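Local coordinates for ABC transporter substrate binding protein (Ribose) (PDB 5DKV) that binds alpha-D-tagatopyranose between two lobes and probably delivers sugars to an ABC transporter as its periplasmic solute-binding component, at residues Phe28-Pro34 / Ala58-Gly64; Leu89-Thr95 / Ile113-Ile119; Asn202-Ala208 / Phe230-Ser235; Ala236-Gln240 / Gly266-Phe270. All blocks are in the same frame, centred on the assembly; numbering follows the deposited sequence.

In the fold
The four contacts follow one another along the chain, each closing before the next opens, and they sit in the two-lobed architecture of a type I periplasmic sugar-binding protein. Contacts 1 and 2 belong to one lobe, their centres about 14 Å apart, and they meet where neighbouring strands 29-33 and 87-90 of the sheet pair. Contacts 3 and 4 share helix 229-241 in the other lobe, with centres about 11 Å apart. Contacts 2 and 3 lie on opposite sides of the chain's centre, about 23 Å between centres, and the tagatose binds in the cleft between the lobes. Contact 4, about 30 Å from contact 2 between centres, packs helix 229-241 on the loop before strand 270-273, farther from the sugar.

Contact 1 (Phe28-Pro34 / Ala58-Gly64); sequences FRIALIP and AQIIFQG
Leu-32 and Phe-62 run abreast off the same face of the sheet, the leucine's CD2 sitting in the plane of the phenyl ring at its edge, 3.8 Å from Phe-62 CD1. With CG of Phe-62 anti to the backbone N (chi1 -179°), the ring leans toward strand 29-33 and its C-terminal end, where its far end meets Pro-34, whose CG is 3.7 Å from Phe-62 CZ. His-46 of helix 40-56 stacks on the same ring. Further back on this face, Ile-60 CG2 approaches Leu-32 CB at 4.1 Å, and Ile-30 CD1 reaches Ala-58 CB. Strands 29-33 and 59-62 are the two parallel strands of a right-handed beta-alpha-beta crossover whose helix 40-56 lies over this Leu-32 and Phe-62 face; strand 59-62 forms one edge of the chain's sheet.

On the other face are Arg-29, Ala-31, Gln-59 and Ile-61. The Arg-29 chain bends at chi3 (63°), which lays its guanidinium beside the isoleucine so that Ile-61 CD1 rests over one face, toward the rim, 3.4 Å from Arg-29 NH2. The guanidinium is held from elsewhere by the carbonyl oxygens of Lys-83 and Lys-84, so its charge faces polar backbone while its flat side receives a methyl. Between the strands run five backbone hydrogen bonds, from Gln-59 N to Phe-28 O at one end to Gln-63 N to Leu-32 O at the other. The shortest joins Leu-32 N to Ile-61 O at 2.7 Å, and the same oxygen lies 3.1 Å from Ala-31 CA in a CA-H...O contact.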
loop_
_atom_site.group_PDB
_atom_site.type_symbol
_atom_site.label_atom_id
_atom_site.label_comp_id
_atom_site.label_asym_id
_atom_site.label_seq_id
_atom_site.Cartn_x
_atom_site.Cartn_y
_atom_site.Cartn_z
ATOM N N PHE A 28 -12.457 17.978 16.411
ATOM C CA PHE A 28 -12.242 16.583 16.751
ATOM C C PHE A 28 -10.774 16.225 16.821
ATOM O O PHE A 28 -9.934 16.890 16.218
ATOM C CB PHE A 28 -12.956 15.704 15.735
ATOM C CG PHE A 28 -14.462 15.800 15.800
ATOM C CD1 PHE A 28 -15.162 15.233 16.841
ATOM C CD2 PHE A 28 -15.172 16.438 14.797
ATOM C CE1 PHE A 28 -16.545 15.300 16.888
ATOM C CE2 PHE A 28 -16.548 16.523 14.848
ATOM C CZ PHE A 28 -17.240 15.947 15.892
ATOM N N ARG A 29 -10.487 15.169 17.568
ATOM C CA ARG A 29 -9.166 14.555 17.587
ATOM C C ARG A 29 -9.254 13.185 16.926
ATOM O O ARG A 29 -9.897 12.279 17.439
ATOM C CB ARG A 29 -8.647 14.453 19.019
ATOM C CG ARG A 29 -8.386 15.824 19.615
ATOM C CD ARG A 29 -8.361 15.800 21.128
ATOM N NE ARG A 29 -7.269 14.979 21.645
ATOM C CZ ARG A 29 -7.425 13.793 22.236
ATOM N NH1 ARG A 29 -8.634 13.264 22.386
ATOM N NH2 ARG A 29 -6.358 13.135 22.684
ATOM N N ILE A 30 -8.636 13.066 15.757
ATOM C CA ILE A 30 -8.719 11.853 14.951
ATOM C C ILE A 30 -7.343 11.211 14.882
ATOM O O ILE A 30 -6.369 11.853 14.486
ATOM C CB ILE A 30 -9.241 12.169 13.526
ATOM C CG1 ILE A 30 -10.647 12.755 13.595
ATOM C CG2 ILE A 30 -9.205 10.907 12.621
ATOM C CD1 ILE A 30 -11.123 13.408 12.291
ATOM N N ALA A 31 -7.248 9.956 15.305
ATOM C CA ALA A 31 -5.970 9.259 15.326
ATOM C C ALA A 31 -5.683 8.592 13.989
ATOM O O ALA A 31 -6.606 8.150 13.306
ATOM C CB ALA A 31 -5.962 8.239 16.404
ATOM N N LEU A 32 -4.410 8.554 13.619
ATOM C CA LEU A 32 -3.955 7.841 12.426
ATOM C C LEU A 32 -2.783 6.970 12.820
ATOM O O LEU A 32 -1.774 7.465 13.296
ATOM C CB LEU A 32 -3.576 8.809 11.298
ATOM C CG LEU A 32 -2.944 8.164 10.069
ATOM C CD1 LEU A 32 -3.840 7.087 9.415
ATOM C CD2 LEU A 32 -2.597 9.283 9.055
ATOM N N ILE A 33 -2.964 5.662 12.644
ATOM C CA ILE A 33 -1.972 4.660 12.959
ATOM C C ILE A 33 -1.537 3.970 11.649
ATOM O O ILE A 33 -2.274 3.180 11.079
ATOM C CB ILE A 33 -2.523 3.618 13.963
ATOM C CG1 ILE A 33 -2.960 4.303 15.263
ATOM C CG2 ILE A 33 -1.427 2.555 14.240
ATOM C CD1 ILE A 33 -3.664 3.402 16.271
ATOM N N PRO A 34 -0.343 4.294 11.152
ATOM C CA PRO A 34 0.107 3.722 9.870
ATOM C C PRO A 34 0.557 2.279 10.046
ATOM O O PRO A 34 0.679 1.793 11.176
ATOM C CB PRO A 34 1.285 4.608 9.490
ATOM C CG PRO A 34 1.891 4.918 10.830
ATOM C CD PRO A 34 0.703 5.131 11.766
ATOM N N ALA A 58 -10.020 19.667 12.571
ATOM C CA ALA A 58 -9.619 18.599 13.463
ATOM C C ALA A 58 -8.110 18.595 13.703
ATOM O O ALA A 58 -7.359 19.272 13.008
ATOM C CB ALA A 58 -10.058 17.255 12.901
ATOM N N GLN A 59 -7.702 17.872 14.734
ATOM C CA GLN A 59 -6.288 17.602 14.986
ATOM C C GLN A 59 -6.026 16.132 14.748
ATOM O O GLN A 59 -6.851 15.284 15.115
ATOM C CB GLN A 59 -5.875 17.952 16.407
ATOM C CG GLN A 59 -4.359 17.660 16.684
ATOM C CD GLN A 59 -3.891 17.931 18.122
ATOM O OE1 GLN A 59 -4.639 17.741 19.087
ATOM N NE2 GLN A 59 -2.629 18.356 18.263
ATOM N N ILE A 60 -4.886 15.837 14.131
ATOM C CA ILE A 60 -4.478 14.445 13.933
ATOM C C ILE A 60 -3.567 14.015 15.057
ATOM O O ILE A 60 -2.576 14.706 15.394
ATOM C CB ILE A 60 -3.759 14.233 12.585
ATOM C CG1 ILE A 60 -4.665 14.600 11.416
ATOM C CG2 ILE A 60 -3.268 12.760 12.440
ATOM C CD1 ILE A 60 -5.911 13.790 11.307
ATOM N N ILE A 61 -3.907 12.868 15.649
ATOM C CA ILE A 61 -3.022 12.175 16.576
ATOM C C ILE A 61 -2.350 11.063 15.779
ATOM O O ILE A 61 -3.009 10.100 15.405
ATOM C CB ILE A 61 -3.789 11.580 17.779
ATOM C CG1 ILE A 61 -4.544 12.681 18.511
ATOM C CG2 ILE A 61 -2.820 10.841 18.716
ATOM C CD1 ILE A 61 -5.484 12.177 19.567
ATOM N N PHE A 62 -1.058 11.201 15.515
ATOM C CA PHE A 62 -0.355 10.258 14.648
ATOM C C PHE A 62 0.679 9.480 15.426
ATOM O O PHE A 62 1.522 10.050 16.111
ATOM C CB PHE A 62 0.295 11.011 13.481
ATOM C CG PHE A 62 1.036 10.135 12.517
ATOM C CD1 PHE A 62 0.410 9.622 11.391
ATOM C CD2 PHE A 62 2.363 9.829 12.720
ATOM C CE1 PHE A 62 1.090 8.827 10.502
ATOM C CE2 PHE A 62 3.046 9.041 11.825
ATOM C CZ PHE A 62 2.415 8.546 10.713
ATOM N N GLN A 63 0.605 8.154 15.343
ATOM C CA GLN A 63 1.594 7.320 16.033
ATOM C C GLN A 63 1.658 5.977 15.347
ATOM O O GLN A 63 0.632 5.397 15.015
ATOM C CB GLN A 63 1.261 7.146 17.513
ATOM C CG GLN A 63 2.435 6.656 18.297
ATOM C CD GLN A 63 2.134 6.514 19.779
ATOM O OE1 GLN A 63 1.269 7.202 20.318
ATOM N NE2 GLN A 63 2.857 5.613 20.446
ATOM N N GLY A 64 2.871 5.508 15.113
ATOM C CA GLY A 64 3.077 4.224 14.472
ATOM C C GLY A 64 4.300 3.508 15.000
ATOM O O GLY A 64 5.121 4.084 15.741
#

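Contact 2 (Leu89-Thr95 / Ile113-Ile119); sequences LIAPTDT and ITVDTFI. With T6T (alpha-D-tagatopyranose), chain E.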
loop_
_atom_site.group_PDB
_atom_site.type_symbol
_atom_site.label_atom_id
_atom_site.label_comp_id
_atom_site.label_asym_id
_atom_site.label_seq_id
_atom_site.Cartn_x
_atom_site.Cartn_y
_atom_site.Cartn_z
ATOM N N LEU A 89 -8.280 6.072 12.609
ATOM C CA LEU A 89 -7.913 5.544 11.310
ATOM C C LEU A 89 -6.698 4.633 11.504
ATOM O O LEU A 89 -5.716 5.042 12.126
ATOM C CB LEU A 89 -7.556 6.665 10.353
ATOM C CG LEU A 89 -8.552 7.830 10.228
ATOM C CD1 LEU A 89 -8.055 8.852 9.220
ATOM C CD2 LEU A 89 -9.905 7.371 9.793
ATOM N N ILE A 90 -6.747 3.407 10.997
ATOM C CA ILE A 90 -5.616 2.515 11.163
ATOM C C ILE A 90 -5.406 1.634 9.930
ATOM O O ILE A 90 -6.348 1.201 9.263
ATOM C CB ILE A 90 -5.796 1.629 12.422
ATOM C CG1 ILE A 90 -4.627 0.654 12.568
ATOM C CG2 ILE A 90 -7.080 0.869 12.320
ATOM C CD1 ILE A 90 -4.563 0.001 13.943
ATOM N N ALA A 91 -4.141 1.391 9.623
ATOM C CA ALA A 91 -3.777 0.401 8.641
ATOM C C ALA A 91 -3.316 -0.872 9.386
ATOM O O ALA A 91 -2.137 -0.977 9.783
ATOM C CB ALA A 91 -2.674 0.923 7.725
ATOM N N PRO A 92 -4.244 -1.810 9.648
ATOM C CA PRO A 92 -3.887 -2.988 10.462
ATOM C C PRO A 92 -2.839 -3.821 9.779
ATOM O O PRO A 92 -2.933 -4.019 8.577
ATOM C CB PRO A 92 -5.204 -3.764 10.586
ATOM C CG PRO A 92 -6.019 -3.324 9.359
ATOM C CD PRO A 92 -5.643 -1.871 9.176
ATOM N N THR A 93 -1.857 -4.287 10.539
ATOM C CA THR A 93 -0.772 -5.068 9.980
ATOM C C THR A 93 -1.048 -6.561 9.942
ATOM O O THR A 93 -0.181 -7.334 9.563
ATOM C CB THR A 93 0.538 -4.832 10.779
ATOM O OG1 THR A 93 0.277 -4.967 12.183
ATOM C CG2 THR A 93 1.087 -3.455 10.486
ATOM N N ASP A 94 -2.245 -6.974 10.340
ATOM C CA ASP A 94 -2.628 -8.373 10.251
ATOM C C ASP A 94 -4.141 -8.433 10.216
ATOM O O ASP A 94 -4.793 -7.744 10.994
ATOM C CB ASP A 94 -2.087 -9.163 11.435
ATOM C CG ASP A 94 -2.222 -10.653 11.245
ATOM O OD1 ASP A 94 -1.217 -11.275 10.848
ATOM O OD2 ASP A 94 -3.327 -11.194 11.490
ATOM N N THR A 95 -4.701 -9.265 9.342
ATOM C CA THR A 95 -6.150 -9.295 9.170
ATOM C C THR A 95 -6.884 -9.956 10.338
ATOM O O THR A 95 -8.079 -9.716 10.517
ATOM C CB THR A 95 -6.546 -10.015 7.858
ATOM O OG1 THR A 95 -6.221 -11.417 7.930
ATOM C CG2 THR A 95 -5.836 -9.380 6.667
ATOM N N ILE A 113 -12.060 3.429 11.122
ATOM C CA ILE A 113 -11.982 3.192 9.701
ATOM C C ILE A 113 -10.638 2.528 9.428
ATOM O O ILE A 113 -9.629 2.952 10.019
ATOM C CB ILE A 113 -12.103 4.529 8.930
ATOM C CG1 ILE A 113 -13.526 5.057 9.064
ATOM C CG2 ILE A 113 -11.719 4.389 7.455
ATOM C CD1 ILE A 113 -13.755 6.442 8.462
ATOM N N THR A 114 -10.585 1.504 8.576
ATOM C CA THR A 114 -9.268 0.980 8.205
ATOM C C THR A 114 -8.897 1.561 6.826
ATOM O O THR A 114 -9.719 1.720 5.912
ATOM C CB THR A 114 -9.170 -0.576 8.242
ATOM O OG1 THR A 114 -9.892 -1.171 7.159
ATOM C CG2 THR A 114 -9.699 -1.114 9.552
ATOM N N VAL A 115 -7.647 1.970 6.751
ATOM C CA VAL A 115 -7.069 2.579 5.571
ATOM C C VAL A 115 -5.969 1.655 5.079
ATOM O O VAL A 115 -5.221 1.093 5.882
ATOM C CB VAL A 115 -6.515 4.012 5.862
ATOM C CG1 VAL A 115 -7.666 4.999 6.108
ATOM C CG2 VAL A 115 -5.545 4.038 7.065
ATOM N N ASP A 116 -5.900 1.491 3.754
ATOM C CA ASP A 116 -4.905 0.653 3.053
ATOM C C ASP A 116 -5.195 -0.841 3.191
ATOM O O ASP A 116 -5.526 -1.517 2.204
ATOM C CB ASP A 116 -3.484 0.975 3.532
ATOM C CG ASP A 116 -2.432 0.212 2.767
ATOM O OD1 ASP A 116 -2.567 0.084 1.522
ATOM O OD2 ASP A 116 -1.458 -0.231 3.426
ATOM N N THR A 117 -5.100 -1.334 4.422
ATOM C CA THR A 117 -5.321 -2.730 4.761
ATOM C C THR A 117 -6.623 -2.905 5.542
ATOM O O THR A 117 -7.216 -1.918 5.983
ATOM C CB THR A 117 -4.178 -3.254 5.611
ATOM O OG1 THR A 117 -4.024 -2.380 6.739
ATOM C CG2 THR A 117 -2.896 -3.290 4.797
ATOM N N PHE A 118 -7.051 -4.155 5.719
ATOM C CA PHE A 118 -8.297 -4.440 6.412
ATOM C C PHE A 118 -8.153 -5.517 7.471
ATOM O O PHE A 118 -7.132 -6.206 7.545
ATOM C CB PHE A 118 -9.403 -4.828 5.409
ATOM C CG PHE A 118 -9.131 -6.084 4.572
ATOM C CD1 PHE A 118 -9.272 -7.344 5.114
ATOM C CD2 PHE A 118 -8.852 -5.978 3.214
ATOM C CE1 PHE A 118 -9.064 -8.490 4.339
ATOM C CE2 PHE A 118 -8.673 -7.122 2.425
ATOM C CZ PHE A 118 -8.773 -8.374 3.010
ATOM N N ILE A 119 -9.146 -5.581 8.351
ATOM C CA ILE A 119 -9.347 -6.744 9.218
ATOM C C ILE A 119 -10.574 -7.526 8.750
ATOM O O ILE A 119 -11.386 -7.030 7.968
ATOM C CB ILE A 119 -9.508 -6.361 10.709
ATOM C CG1 ILE A 119 -10.679 -5.406 10.917
ATOM C CG2 ILE A 119 -8.201 -5.759 11.219
ATOM C CD1 ILE A 119 -11.125 -5.304 12.340
HETATM O O3 T6T E . 2.448 -0.677 -0.641
HETATM C C3 T6T E . 2.209 0.101 0.523
HETATM C C4 T6T E . 0.986 -0.379 1.177
HETATM O O4 T6T E . -0.155 -0.198 0.260
HETATM C C5 T6T E . 1.127 -1.784 1.569
HETATM O O5 T6T E . -0.012 -2.242 2.317
HETATM C C6 T6T E . 2.307 -1.996 2.502
HETATM O O6 T6T E . 3.516 -1.478 1.872
HETATM C C2 T6T E . 3.381 -0.080 1.507
HETATM O O2 T6T E . 3.116 0.723 2.632
HETATM C C1 T6T E . 4.714 0.226 0.948
HETATM O O1 T6T E . 4.813 1.546 0.516
HETATM O O HOH W 1 -4.330 -6.397 7.899
#
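Thr-117 and Pro-92 pass alongside each other, pointing opposite ways, just beyond the ends of two parallel strands, 87-90 and 112-115, of a beta-alpha-beta unit closed through helix 99-107. At these C-terminal strand ends the loops build one wall of the sugar cleft. Starting from Thr-117 CB, 3.3 Å from Pro-92 O, the side chain divides. Its hydroxyl OG1, tucked between backbone N and carbonyl carbon (chi1 54°), donates to Pro-92 O at 2.7 Å, from a position tilted 24° out of the carbonyl plane. The same oxygen also accepts from a water that donates to Phe-118 O, so two donors grip it. The methyl CG2 swings the other way, toward the sugar, and comes within 3.9 Å of tagatose O5.

Behind this, Ile-90 N and Val-115 N make the backbone bonds that keep the strands in step, and Pro-92 CB packs on Ile-119 CG2 at 3.7 Å. Asp-116, directly before the threonine, spreads both carboxylate oxygens to the ligand, which Asp-39, Thr-174, Arg-178, Asn-228, Asp-254 and Gln-274 also bind. Asp-116 OD1 accepts from tagatose O4, and Asp-116 OD2 accepts from tagatose O5 at 2.7 Å.

Contact 3 (Asn202-Ala208 / Phe230-Ser235); sequences NDANKAA and FSGLGS
A chi1 of -62° sets the ring of Phe-230 opposite its own carbonyl carbon, which swings it against Asn-202. The asparagine has an unusual chi1 of -136° on a backbone of positive phi, and this carries its amide across to the ring, the two planes standing 77° apart. Asn-202 OD1 lies 3.4 Å from Phe-230 CD2, while the backbone oxygen of Asn-202 is 3.5 Å from Phe-230 CB. The amide oxygen itself accepts a hydrogen bond from Asn-228, a residue of the sugar pocket.

Behind this corner, helices 204-217 and 229-241, two helices of the second lobe, cross through small residues, their local axes only 7.0 Å apart. Gly-234 makes the close approach possible: its CA sits 3.1 Å from Ala-204 O in a CA-H...O contact, and Ala-207 CB packs over the same CA. On the next turn, Ala-208 CB touches Gly-234 O at 3.2 Å. Asp-203 caps the first helix by accepting from Lys-206 N.

Ser-235 OG donates to Ser-231 O, which also takes Ser-235 N from the opposite face of its plane, and a water bridges Ser-235 OG to Ala-207 O. With no direct hydrogen bond spanning the segments, the join rests on close packing, of the Phe-230 ring on Asn-202 and of alanine methyls on the backbone round Gly-234, with one bridging water, while the Asn-202 amide probably steadies a ligand-binding asparagine from the second shell.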
loop_
_atom_site.group_PDB
_atom_site.type_symbol
_atom_site.label_atom_id
_atom_site.label_comp_id
_atom_site.label_asym_id
_atom_site.label_seq_id
_atom_site.Cartn_x
_atom_site.Cartn_y
_atom_site.Cartn_z
ATOM N N ASN A 202 9.496 -7.386 3.786
ATOM C CA ASN A 202 9.525 -5.932 3.647
ATOM C C ASN A 202 10.925 -5.320 3.643
ATOM O O ASN A 202 11.076 -4.122 3.838
ATOM C CB ASN A 202 8.676 -5.260 4.721
ATOM C CG ASN A 202 7.806 -4.135 4.166
ATOM O OD1 ASN A 202 7.482 -4.099 2.980
ATOM N ND2 ASN A 202 7.417 -3.216 5.034
ATOM N N ASP A 203 11.935 -6.133 3.350
ATOM C CA ASP A 203 13.323 -5.683 3.395
ATOM C C ASP A 203 13.880 -5.594 1.985
ATOM O O ASP A 203 14.008 -6.615 1.285
ATOM C CB ASP A 203 14.155 -6.644 4.250
ATOM C CG ASP A 203 15.539 -6.104 4.551
ATOM O OD1 ASP A 203 16.409 -6.196 3.676
ATOM O OD2 ASP A 203 15.754 -5.605 5.673
ATOM N N ALA A 204 14.199 -4.383 1.556
ATOM C CA ALA A 204 14.676 -4.178 0.197
ATOM C C ALA A 204 15.974 -4.941 -0.083
ATOM O O ALA A 204 16.144 -5.497 -1.169
ATOM C CB ALA A 204 14.852 -2.697 -0.081
ATOM N N ASN A 205 16.897 -4.971 0.883
ATOM C CA ASN A 205 18.156 -5.678 0.693
ATOM C C ASN A 205 17.924 -7.163 0.496
ATOM O O ASN A 205 18.604 -7.794 -0.298
ATOM C CB ASN A 205 19.095 -5.424 1.876
ATOM C CG ASN A 205 19.507 -3.974 1.971
ATOM O OD1 ASN A 205 19.446 -3.239 0.980
ATOM N ND2 ASN A 205 19.926 -3.547 3.159
ATOM N N LYS A 206 16.941 -7.729 1.188
ATOM C CA LYS A 206 16.599 -9.136 0.966
ATOM C C LYS A 206 16.039 -9.324 -0.447
ATOM O O LYS A 206 16.380 -10.282 -1.142
ATOM C CB LYS A 206 15.584 -9.630 1.993
ATOM C CG LYS A 206 15.231 -11.119 1.859
ATOM C CD LYS A 206 16.397 -12.016 2.184
ATOM C CE LYS A 206 16.058 -13.490 1.923
ATOM N NZ LYS A 206 17.202 -14.422 2.330
ATOM N N ALA A 207 15.165 -8.419 -0.866
ATOM C CA ALA A 207 14.607 -8.498 -2.206
ATOM C C ALA A 207 15.714 -8.450 -3.264
ATOM O O ALA A 207 15.664 -9.174 -4.257
ATOM C CB ALA A 207 13.605 -7.376 -2.419
ATOM N N ALA A 208 16.718 -7.614 -3.052
ATOM C CA ALA A 208 17.827 -7.510 -3.998
ATOM C C ALA A 208 18.588 -8.831 -4.055
ATOM O O ALA A 208 18.988 -9.296 -5.134
ATOM C CB ALA A 208 18.766 -6.360 -3.597
ATOM N N PHE A 230 9.079 -1.429 -1.038
ATOM C CA PHE A 230 10.367 -2.018 -0.657
ATOM C C PHE A 230 10.740 -3.162 -1.600
ATOM O O PHE A 230 11.898 -3.316 -1.964
ATOM C CB PHE A 230 10.313 -2.449 0.812
ATOM C CG PHE A 230 10.084 -1.292 1.724
ATOM C CD1 PHE A 230 11.107 -0.398 1.964
ATOM C CD2 PHE A 230 8.851 -1.053 2.292
ATOM C CE1 PHE A 230 10.902 0.706 2.773
ATOM C CE2 PHE A 230 8.652 0.066 3.091
ATOM C CZ PHE A 230 9.673 0.927 3.328
ATOM N N SER A 231 9.750 -3.924 -2.047
ATOM C CA SER A 231 9.987 -5.049 -2.939
ATOM C C SER A 231 10.492 -4.537 -4.283
ATOM O O SER A 231 11.435 -5.060 -4.857
ATOM C CB SER A 231 8.705 -5.836 -3.154
ATOM O OG SER A 231 8.254 -6.431 -1.937
ATOM N N GLY A 232 9.820 -3.511 -4.794
ATOM C CA GLY A 232 10.221 -2.921 -6.052
ATOM C C GLY A 232 11.583 -2.240 -6.006
ATOM O O GLY A 232 12.379 -2.360 -6.944
ATOM N N LEU A 233 11.844 -1.505 -4.935
ATOM C CA LEU A 233 13.125 -0.835 -4.751
ATOM C C LEU A 233 14.261 -1.852 -4.666
ATOM O O LEU A 233 15.269 -1.734 -5.372
ATOM C CB LEU A 233 13.071 0.035 -3.489
ATOM C CG LEU A 233 14.343 0.761 -3.081
ATOM C CD1 LEU A 233 14.845 1.619 -4.239
ATOM C CD2 LEU A 233 14.073 1.597 -1.817
ATOM N N GLY A 234 14.095 -2.856 -3.814
ATOM C CA GLY A 234 15.114 -3.882 -3.658
ATOM C C GLY A 234 15.353 -4.662 -4.931
ATOM O O GLY A 234 16.492 -4.955 -5.297
ATOM N N SER A 235 14.271 -5.010 -5.617
ATOM C CA SER A 235 14.384 -5.774 -6.851
ATOM C C SER A 235 15.128 -4.967 -7.897
ATOM O O SER A 235 16.000 -5.484 -8.583
ATOM C CB SER A 235 12.997 -6.184 -7.361
ATOM O OG SER A 235 12.395 -7.125 -6.496
HETATM O O HOH W 2 13.357 -9.671 -5.772
#

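Contact 4 (Ala236-Gln240 / Gly266-Phe270); sequences ANGVQ and GLIDF
Leu-267 packs on Ala-236 and Val-239 of helix 229-241, reaching over from the loop that follows helix 259-264 and leads into strand 270-273, within the alpha/beta sandwich of the second lobe. The contact is wholly one of van der Waals packing, and no hydrogen bond crosses it.

Among the purely apolar meetings, Ala-236 CB receives two branches. Ile-268 CG2 comes to 3.7 Å from Ala-236 CB, and Leu-267 CD2 reaches the same methyl at 4.0 Å. Val-239 runs alongside Leu-267 but points the other way, with Val-239 CG1 3.9 Å from Leu-267 CD1. Val-250 of strand 249-253 touches both Val-239 and Ile-268, so the helix and the loop close over the same part of the sheet.

A second group sets leucine methyls against polar atoms. Leu-267 CG stands anti to its backbone N (chi1 179°), which extends the branched end to the helix, where both methyls come up to the Ala-236 carbonyl oxygen from the same side. That oxygen already accepts the helical bond from Gln-240 N at 3.0 Å, so its polarity is met within the helix. Gln-240 lies roughly perpendicular to the leucine: its chain bends at chi2 (79°), which turns OE1 of the amide toward the methyls, with Gln-240 OE1 3.7 Å from Leu-267 CD2. The shortest approach in the contact is from Leu-267 CD1 to Ala-236 O, at 3.4 Å.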
loop_
_atom_site.group_PDB
_atom_site.type_symbol
_atom_site.label_atom_id
_atom_site.label_comp_id
_atom_site.label_asym_id
_atom_site.label_seq_id
_atom_site.Cartn_x
_atom_site.Cartn_y
_atom_site.Cartn_z
ATOM N N ALA A 236 14.784 -3.690 -8.017
ATOM C CA ALA A 236 15.477 -2.796 -8.947
ATOM C C ALA A 236 16.948 -2.671 -8.563
ATOM O O ALA A 236 17.818 -2.749 -9.420
ATOM C CB ALA A 236 14.812 -1.441 -8.966
ATOM N N ASN A 237 17.228 -2.499 -7.276
ATOM C CA ASN A 237 18.627 -2.430 -6.818
ATOM C C ASN A 237 19.411 -3.697 -7.127
ATOM O O ASN A 237 20.582 -3.640 -7.476
ATOM C CB ASN A 237 18.700 -2.141 -5.319
ATOM C CG ASN A 237 18.321 -0.707 -5.000
ATOM O OD1 ASN A 237 18.341 0.143 -5.882
ATOM N ND2 ASN A 237 17.962 -0.435 -3.755
ATOM N N GLY A 238 18.761 -4.844 -7.001
ATOM C CA GLY A 238 19.395 -6.101 -7.349
ATOM C C GLY A 238 19.727 -6.198 -8.832
ATOM O O GLY A 238 20.820 -6.626 -9.204
ATOM N N VAL A 239 18.785 -5.799 -9.680
ATOM C CA VAL A 239 19.005 -5.799 -11.116
ATOM C C VAL A 239 20.186 -4.887 -11.483
ATOM O O VAL A 239 21.044 -5.262 -12.282
ATOM C CB VAL A 239 17.733 -5.359 -11.872
ATOM C CG1 VAL A 239 18.033 -5.105 -13.351
ATOM C CG2 VAL A 239 16.646 -6.383 -11.721
ATOM N N GLN A 240 20.230 -3.696 -10.899
ATOM C CA GLN A 240 21.330 -2.767 -11.156
ATOM C C GLN A 240 22.680 -3.386 -10.717
ATOM O O GLN A 240 23.660 -3.353 -11.465
ATOM C CB GLN A 240 21.065 -1.432 -10.443
ATOM C CG GLN A 240 22.134 -0.385 -10.614
ATOM C CD GLN A 240 22.070 0.329 -11.952
ATOM O OE1 GLN A 240 21.131 1.080 -12.226
ATOM N NE2 GLN A 240 23.088 0.121 -12.781
ATOM N N GLY A 266 16.385 3.730 -17.065
ATOM C CA GLY A 266 15.917 2.503 -17.684
ATOM C C GLY A 266 15.873 1.329 -16.717
ATOM O O GLY A 266 15.490 0.220 -17.102
ATOM N N LEU A 267 16.221 1.577 -15.456
ATOM C CA LEU A 267 16.273 0.502 -14.473
ATOM C C LEU A 267 14.887 -0.048 -14.176
ATOM O O LEU A 267 14.739 -1.245 -13.968
ATOM C CB LEU A 267 16.939 0.978 -13.194
ATOM C CG LEU A 267 17.043 -0.045 -12.053
ATOM C CD1 LEU A 267 17.785 -1.313 -12.487
ATOM C CD2 LEU A 267 17.740 0.598 -10.834
ATOM N N ILE A 268 13.878 0.819 -14.150
ATOM C CA ILE A 268 12.491 0.373 -14.006
ATOM C C ILE A 268 11.722 0.931 -15.184
ATOM O O ILE A 268 12.057 2.016 -15.682
ATOM C CB ILE A 268 11.847 0.791 -12.657
ATOM C CG1 ILE A 268 11.604 2.290 -12.578
ATOM C CG2 ILE A 268 12.745 0.362 -11.494
ATOM C CD1 ILE A 268 10.765 2.694 -11.363
ATOM N N ASP A 269 10.733 0.165 -15.660
ATOM C CA ASP A 269 9.920 0.564 -16.798
ATOM C C ASP A 269 8.630 1.277 -16.381
ATOM O O ASP A 269 8.195 2.201 -17.070
ATOM C CB ASP A 269 9.572 -0.651 -17.657
ATOM C CG ASP A 269 10.631 -0.938 -18.716
ATOM O OD1 ASP A 269 11.816 -0.634 -18.472
ATOM O OD2 ASP A 269 10.269 -1.451 -19.795
ATOM N N PHE A 270 8.015 0.834 -15.279
ATOM C CA PHE A 270 6.793 1.436 -14.776
ATOM C C PHE A 270 6.796 1.453 -13.263
ATOM O O PHE A 270 7.229 0.493 -12.630
ATOM C CB PHE A 270 5.542 0.677 -15.254
ATOM C CG PHE A 270 5.401 0.616 -16.740
ATOM C CD1 PHE A 270 4.831 1.666 -17.421
ATOM C CD2 PHE A 270 5.824 -0.498 -17.452
ATOM C CE1 PHE A 270 4.690 1.640 -18.766
ATOM C CE2 PHE A 270 5.703 -0.539 -18.823
ATOM C CZ PHE A 270 5.123 0.522 -19.490
#